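Local structure of carbon monoxide oxidation system transcription regulator CooA-1 (Carboxydothermus hydrogenoformans, 2FMY) at residues K25-Q30 with L95-R100; V48-S53 with G75-T80. The protein probably senses carbon monoxide through its bound haem and, in response, activates transcription as a DNA-binding regulator of the CRP family. All coordinates share one frame; numbering follows the deposited sequence.

Contact 1 of 2, residues K25-Q30 with L95-R100; sequences KEFREQ and LYTDIR. With HEM (protoporphyrin IX containing Fe), chain E.
Arg28 and Tyr96 form an antiparallel hydrogen-bonded pair: Arg28 N donates to Tyr96 O (2.9 Å) and Tyr96 N to Arg28 O (2.8 Å). Weaker CA-H...O contacts flank this pair, from Phe27 CA to Tyr96 O and from Leu95 CA to Arg28 O. A side-chain bond extends the link back to the 3-10 segment that precedes strand 28-30. Thr97 OG1, anti to its own N (chi1 -165°), donates to Glu26 O over 2.8 Å from above the carbonyl plane. Among the apolar contacts, Thr97 CB lies over one face of the Phe27 ring, 4.2 Å from its centroid. Phe27 CB meets Leu95 CB, the two side chains crossing at about a right angle, while Glu29 CG runs beside Leu95 CD2 (3.6 Å). On the face of Arg28 and Tyr96, Arg28 CB makes a CH-pi contact with the Tyr96 ring, 4.1 Å from the centroid. Arg28 then bends at chi3 (95°), bringing one face of its guanidinium over Tyr96 OH. A serine in place of Tyr96 would probably leave Arg28 CB without its aromatic cover and open a gap beside Leu47 and Phe49. Asp98, ending strand 95-98, is the N-cap of helix 99-108: its OD1 accepts from Arg100 N. Arg100 NE and NH2 also make a salt bridge to OD1 and OD2 from above the carboxylate plane, and OD2 pairs with Arg45. Ile99 CD1 reaches HEM C2B at 3.6 Å. Such an edge strand, paired with one that runs into a helix, belongs to the beta-roll of CRP-type cyclic nucleotide-binding domains, here holding haem.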
# COMPACT_ATOMS: atom_id res chain seq x y z
N LYS A 25 2.39 -24.92 17.51
CA LYS A 25 1.30 -25.91 17.47
C LYS A 25 -0.09 -25.29 17.25
O LYS A 25 -1.07 -26.01 17.06
CB LYS A 25 1.32 -26.80 18.72
CG LYS A 25 0.92 -26.09 20.00
CD LYS A 25 1.27 -26.91 21.23
CE LYS A 25 0.20 -27.93 21.56
NZ LYS A 25 0.19 -28.22 23.02
N GLU A 26 -0.17 -23.97 17.26
CA GLU A 26 -1.39 -23.26 16.92
C GLU A 26 -1.61 -23.18 15.40
O GLU A 26 -2.68 -22.79 14.93
CB GLU A 26 -1.37 -21.86 17.52
CG GLU A 26 -1.16 -21.86 19.03
CD GLU A 26 -1.85 -20.71 19.71
OE1 GLU A 26 -2.60 -19.97 19.03
OE2 GLU A 26 -1.67 -20.56 20.94
N PHE A 27 -0.57 -23.57 14.65
CA PHE A 27 -0.61 -23.59 13.19
C PHE A 27 -0.69 -25.02 12.68
O PHE A 27 -0.13 -25.94 13.28
CB PHE A 27 0.66 -22.93 12.63
CG PHE A 27 0.77 -21.46 12.94
CD1 PHE A 27 1.30 -21.04 14.16
CD2 PHE A 27 0.38 -20.51 12.01
CE1 PHE A 27 1.42 -19.68 14.45
CE2 PHE A 27 0.49 -19.15 12.28
CZ PHE A 27 1.01 -18.74 13.51
N ARG A 28 -1.40 -25.20 11.56
CA ARG A 28 -1.36 -26.45 10.82
C ARG A 28 -0.51 -26.24 9.56
O ARG A 28 -0.30 -25.11 9.14
CB ARG A 28 -2.77 -26.92 10.46
CG ARG A 28 -3.62 -27.31 11.66
CD ARG A 28 -5.11 -27.35 11.30
NE ARG A 28 -5.59 -28.68 10.93
CZ ARG A 28 -6.70 -28.91 10.23
NH1 ARG A 28 -7.44 -27.89 9.80
NH2 ARG A 28 -7.07 -30.15 9.94
N GLU A 29 -0.03 -27.34 8.99
CA GLU A 29 0.80 -27.30 7.78
C GLU A 29 0.01 -27.68 6.53
O GLU A 29 -0.82 -28.58 6.57
CB GLU A 29 1.98 -28.26 7.91
CG GLU A 29 3.23 -27.64 8.48
CD GLU A 29 4.44 -28.54 8.42
OE1 GLU A 29 5.38 -28.30 9.21
OE2 GLU A 29 4.47 -29.49 7.61
N GLN A 30 0.28 -26.98 5.44
CA GLN A 30 -0.22 -27.39 4.12
C GLN A 30 0.86 -27.23 3.07
O GLN A 30 1.58 -26.24 3.05
CB GLN A 30 -1.49 -26.63 3.72
CG GLN A 30 -2.33 -27.36 2.67
CD GLN A 30 -3.75 -26.79 2.52
OE1 GLN A 30 -4.32 -26.26 3.47
NE2 GLN A 30 -4.31 -26.92 1.31
N LEU A 95 2.43 -22.64 7.15
CA LEU A 95 1.85 -22.84 8.46
C LEU A 95 0.72 -21.84 8.59
O LEU A 95 0.95 -20.64 8.49
CB LEU A 95 2.90 -22.57 9.54
CG LEU A 95 4.04 -23.57 9.75
CD1 LEU A 95 5.25 -22.92 10.41
CD2 LEU A 95 3.56 -24.77 10.56
N TYR A 96 -0.50 -22.32 8.80
CA TYR A 96 -1.68 -21.46 8.82
C TYR A 96 -2.50 -21.64 10.10
O TYR A 96 -2.59 -22.74 10.63
CB TYR A 96 -2.57 -21.70 7.59
CG TYR A 96 -3.27 -23.06 7.55
CD1 TYR A 96 -4.59 -23.22 7.99
CD2 TYR A 96 -2.61 -24.19 7.06
CE1 TYR A 96 -5.24 -24.48 7.93
CE2 TYR A 96 -3.23 -25.44 7.01
CZ TYR A 96 -4.54 -25.58 7.45
OH TYR A 96 -5.14 -26.82 7.38
N THR A 97 -3.10 -20.55 10.56
CA THR A 97 -4.01 -20.57 11.69
C THR A 97 -5.18 -19.63 11.39
O THR A 97 -5.04 -18.72 10.58
CB THR A 97 -3.29 -20.13 13.02
OG1 THR A 97 -4.08 -20.48 14.16
CG2 THR A 97 -3.02 -18.63 13.02
N ASP A 98 -6.32 -19.87 12.03
CA ASP A 98 -7.43 -18.95 11.94
C ASP A 98 -7.01 -17.59 12.49
O ASP A 98 -6.28 -17.52 13.48
CB ASP A 98 -8.63 -19.49 12.71
CG ASP A 98 -9.94 -18.85 12.26
OD1 ASP A 98 -10.22 -17.69 12.64
OD2 ASP A 98 -10.72 -19.53 11.55
N ILE A 99 -7.48 -16.52 11.86
CA ILE A 99 -7.21 -15.15 12.32
C ILE A 99 -7.56 -14.91 13.82
O ILE A 99 -6.94 -14.07 14.47
CB ILE A 99 -7.96 -14.11 11.41
CG1 ILE A 99 -7.45 -12.68 11.64
CG2 ILE A 99 -9.50 -14.21 11.59
CD1 ILE A 99 -8.18 -11.63 10.83
N ARG A 100 -8.54 -15.64 14.34
CA ARG A 100 -9.01 -15.43 15.72
C ARG A 100 -7.98 -15.92 16.74
O ARG A 100 -7.87 -15.35 17.83
CB ARG A 100 -10.37 -16.08 15.95
CG ARG A 100 -11.52 -15.37 15.21
CD ARG A 100 -12.76 -16.25 15.13
NE ARG A 100 -12.73 -17.16 13.99
CZ ARG A 100 -13.68 -18.06 13.72
NH1 ARG A 100 -14.73 -18.21 14.52
NH2 ARG A 100 -13.58 -18.83 12.65
CHA HEM E . -7.53 -5.80 6.03
CHB HEM E . -7.94 -7.36 10.61
CHC HEM E . -3.76 -9.81 10.10
CHD HEM E . -2.91 -7.47 5.93
C1A HEM E . -8.04 -6.06 7.29
C2A HEM E . -9.37 -5.69 7.77
C3A HEM E . -9.49 -6.11 9.05
C4A HEM E . -8.24 -6.77 9.40
CMA HEM E . -10.74 -5.95 9.96
CAA HEM E . -10.43 -4.91 6.96
CBA HEM E . -10.20 -3.44 7.30
CGA HEM E . -11.30 -2.53 6.81
O1A HEM E . -12.50 -2.73 7.18
O2A HEM E . -10.98 -1.60 6.03
C1B HEM E . -6.82 -8.12 10.89
C2B HEM E . -6.49 -8.69 12.17
C3B HEM E . -5.34 -9.38 12.04
C4B HEM E . -4.89 -9.26 10.66
CMB HEM E . -7.37 -8.51 13.44
CAB HEM E . -4.56 -10.15 13.13
CBB HEM E . -5.16 -10.73 14.17
C1C HEM E . -3.16 -9.44 8.92
C2C HEM E . -1.93 -9.96 8.33
C3C HEM E . -1.70 -9.30 7.18
C4C HEM E . -2.77 -8.34 6.99
CMC HEM E . -1.06 -11.08 8.95
CAC HEM E . -0.52 -9.50 6.20
CBC HEM E . 0.73 -9.24 6.59
C1D HEM E . -4.07 -6.84 5.52
C2D HEM E . -4.27 -6.12 4.27
C3D HEM E . -5.71 -5.60 4.32
C4D HEM E . -6.25 -6.05 5.57
CMD HEM E . -3.24 -5.91 3.14
CAD HEM E . -6.43 -4.79 3.22
CBD HEM E . -6.94 -5.84 2.25
CGD HEM E . -7.52 -5.24 1.00
O1D HEM E . -7.68 -5.98 0.01
O2D HEM E . -7.85 -4.03 1.00
NA HEM E . -7.39 -6.72 8.31
NB HEM E . -5.83 -8.49 9.99
NC HEM E . -3.64 -8.47 8.06
ND HEM E . -5.26 -6.76 6.24
FE HEM E . -5.55 -7.64 8.06

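Contact 2 of 2, residues V48-S53 with G75-T80; sequences VFLVKS and GDIFCT. With HEM (protoporphyrin IX containing Fe), chain E.
Ile77 and Leu50 face each other as an antiparallel non-hydrogen-bonded pair, and the Ile77 side chain touches both strand 47-53 and the haem. Its CB stands 4.0 Å from Phe49 O. There the side chain forks: CG2, anti to the backbone N, makes the haem contact, 3.4 Å from HEM CMC, and touches Val48 CG1. The other branch passes through CG1, beside the backbone N (chi1 -66°), and ends with CD1 3.8 Å from Leu50 CD1 and near Phe49 O. One isoleucine thus meets the porphyrin methyl with one branch and Leu50 with the other. Cys79 lies on the same face, with SG 3.6 Å from HEM C4C; it is not an iron ligand, since SG stays 4.6 Å from the haem iron. On the other face Phe49 and Phe78 lie side by side. Phe49 CZ meets Phe78 CB (3.7 Å) and comes to the edge of the Phe78 ring, whose CD1 reaches the haem vinyl carbon CAC at 3.5 Å. The backbones are tied by two bonds between Phe49 and Phe78, then Val51 N to Asp76 O and a nearly straight bond from Gly75 N to Val51 O (2.8 Å, 175° at the hydrogen). Asp76 OD1 forms a salt bridge with Lys118 and accepts from Asn115 ND2, while OD2 accepts from Glu73 N. Strand 77-79 lies between strand 47-53 and helix 111-135, whose Phe112 and Met116 touch Ile77 and whose Leu123 touches Phe78; Leu11 of helix 11-14 touches Ile77 and Leu50, and strand 92-98 flanks 47-53 on its other edge.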
# COMPACT_ATOMS: atom_id res chain seq x y z
N VAL A 48 -4.37 -16.56 8.78
CA VAL A 48 -3.04 -15.99 8.74
C VAL A 48 -2.08 -17.14 8.54
O VAL A 48 -2.23 -18.21 9.13
CB VAL A 48 -2.72 -15.15 10.00
CG1 VAL A 48 -1.25 -14.70 10.02
CG2 VAL A 48 -3.65 -13.93 10.06
N PHE A 49 -1.10 -16.94 7.66
CA PHE A 49 -0.14 -17.99 7.35
C PHE A 49 1.30 -17.50 7.35
O PHE A 49 1.58 -16.31 7.21
CB PHE A 49 -0.50 -18.72 6.05
CG PHE A 49 -0.28 -17.90 4.78
CD1 PHE A 49 0.95 -17.93 4.12
CD2 PHE A 49 -1.32 -17.18 4.21
CE1 PHE A 49 1.14 -17.21 2.94
CE2 PHE A 49 -1.15 -16.46 3.02
CZ PHE A 49 0.09 -16.47 2.38
N LEU A 50 2.21 -18.45 7.54
CA LEU A 50 3.64 -18.22 7.55
C LEU A 50 4.22 -19.17 6.51
O LEU A 50 3.85 -20.35 6.48
CB LEU A 50 4.18 -18.55 8.95
CG LEU A 50 5.67 -18.55 9.31
CD1 LEU A 50 6.29 -17.19 9.10
CD2 LEU A 50 5.81 -18.95 10.77
N VAL A 51 5.09 -18.65 5.64
CA VAL A 51 5.81 -19.50 4.69
C VAL A 51 6.88 -20.22 5.48
O VAL A 51 7.76 -19.58 6.07
CB VAL A 51 6.46 -18.69 3.54
CG1 VAL A 51 7.25 -19.63 2.61
CG2 VAL A 51 5.41 -17.90 2.76
N LYS A 52 6.79 -21.55 5.52
CA LYS A 52 7.81 -22.36 6.19
C LYS A 52 8.94 -22.61 5.22
O LYS A 52 10.11 -22.53 5.58
CB LYS A 52 7.24 -23.69 6.69
CG LYS A 52 8.21 -24.49 7.58
CD LYS A 52 7.60 -25.79 8.09
CE LYS A 52 8.69 -26.80 8.43
NZ LYS A 52 8.13 -28.04 9.03
N SER A 53 8.58 -22.92 3.97
CA SER A 53 9.55 -23.14 2.92
C SER A 53 8.94 -22.84 1.56
O SER A 53 7.73 -22.99 1.36
CB SER A 53 10.09 -24.57 2.97
OG SER A 53 9.06 -25.49 2.72
N GLY A 75 9.63 -17.55 6.40
CA GLY A 75 9.59 -16.67 7.56
C GLY A 75 8.63 -15.50 7.42
O GLY A 75 8.38 -14.77 8.39
N ASP A 76 8.08 -15.33 6.22
CA ASP A 76 7.15 -14.23 5.97
C ASP A 76 5.70 -14.57 6.28
O ASP A 76 5.24 -15.66 5.98
CB ASP A 76 7.27 -13.74 4.52
CG ASP A 76 8.53 -12.93 4.27
OD1 ASP A 76 9.10 -12.35 5.22
OD2 ASP A 76 8.95 -12.87 3.10
N ILE A 77 5.00 -13.59 6.84
CA ILE A 77 3.59 -13.69 7.20
C ILE A 77 2.72 -13.03 6.13
O ILE A 77 3.07 -11.99 5.59
CB ILE A 77 3.31 -12.97 8.56
CG1 ILE A 77 4.00 -13.67 9.74
CG2 ILE A 77 1.82 -12.84 8.84
CD1 ILE A 77 3.38 -15.02 10.16
N PHE A 78 1.59 -13.65 5.82
CA PHE A 78 0.53 -12.98 5.07
C PHE A 78 -0.82 -13.53 5.50
O PHE A 78 -0.91 -14.27 6.47
CB PHE A 78 0.77 -13.06 3.54
CG PHE A 78 0.16 -11.90 2.78
CD1 PHE A 78 0.52 -10.58 3.08
CD2 PHE A 78 -0.81 -12.13 1.80
CE1 PHE A 78 -0.07 -9.52 2.41
CE2 PHE A 78 -1.39 -11.07 1.13
CZ PHE A 78 -1.03 -9.77 1.43
N CYS A 79 -1.88 -13.14 4.80
CA CYS A 79 -3.25 -13.53 5.19
C CYS A 79 -4.12 -13.79 3.97
O CYS A 79 -3.70 -13.60 2.83
CB CYS A 79 -3.88 -12.44 6.04
SG CYS A 79 -4.26 -10.95 5.09
N THR A 80 -5.36 -14.21 4.24
CA THR A 80 -6.28 -14.55 3.18
C THR A 80 -7.40 -13.52 3.03
O THR A 80 -8.37 -13.77 2.33
CB THR A 80 -6.92 -15.95 3.42
OG1 THR A 80 -7.79 -15.89 4.55
CG2 THR A 80 -5.85 -17.00 3.68
CHA HEM E . -7.53 -5.80 6.03
CHB HEM E . -7.94 -7.36 10.61
CHC HEM E . -3.76 -9.81 10.10
CHD HEM E . -2.91 -7.47 5.93
C1A HEM E . -8.04 -6.06 7.29
C2A HEM E . -9.37 -5.69 7.77
C3A HEM E . -9.49 -6.11 9.05
C4A HEM E . -8.24 -6.77 9.40
CMA HEM E . -10.74 -5.95 9.96
CAA HEM E . -10.43 -4.91 6.96
CBA HEM E . -10.20 -3.44 7.30
CGA HEM E . -11.30 -2.53 6.81
O1A HEM E . -12.50 -2.73 7.18
O2A HEM E . -10.98 -1.60 6.03
C1B HEM E . -6.82 -8.12 10.89
C2B HEM E . -6.49 -8.69 12.17
C3B HEM E . -5.34 -9.38 12.04
C4B HEM E . -4.89 -9.26 10.66
CMB HEM E . -7.37 -8.51 13.44
CAB HEM E . -4.56 -10.15 13.13
CBB HEM E . -5.16 -10.73 14.17
C1C HEM E . -3.16 -9.44 8.92
C2C HEM E . -1.93 -9.96 8.33
C3C HEM E . -1.70 -9.30 7.18
C4C HEM E . -2.77 -8.34 6.99
CMC HEM E . -1.06 -11.08 8.95
CAC HEM E . -0.52 -9.50 6.20
CBC HEM E . 0.73 -9.24 6.59
C1D HEM E . -4.07 -6.84 5.52
C2D HEM E . -4.27 -6.12 4.27
C3D HEM E . -5.71 -5.60 4.32
C4D HEM E . -6.25 -6.05 5.57
CMD HEM E . -3.24 -5.91 3.14
CAD HEM E . -6.43 -4.79 3.22
CBD HEM E . -6.94 -5.84 2.25
CGD HEM E . -7.52 -5.24 1.00
O1D HEM E . -7.68 -5.98 0.01
O2D HEM E . -7.85 -4.03 1.00
NA HEM E . -7.39 -6.72 8.31
NB HEM E . -5.83 -8.49 9.99
NC HEM E . -3.64 -8.47 8.06
ND HEM E . -5.26 -6.76 6.24
FE HEM E . -5.55 -7.64 8.06

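Contacts 1 and 2 lie in one antiparallel four-stranded sheet, ordered 28-32, 92-98, 47-53, 77-79, so each joins a strand that is outermost within this chain to an inner one. Their centres are about 9 Å apart. Along the chain, contact 2 is nested within the loop closed by contact 1. The inner strands 92-98 and 47-53 couple them directly: Leu95 O probably accepts a hydrogen bond from Leu50 N, and Glu29 forms a salt bridge with Lys52. Both also touch the same haem. Contact 1 has exposed side chains and reaches it through Ile99, just past its strand; contact 2 is buried and lines the pocket with four residues, so this sheet forms part of the haem site.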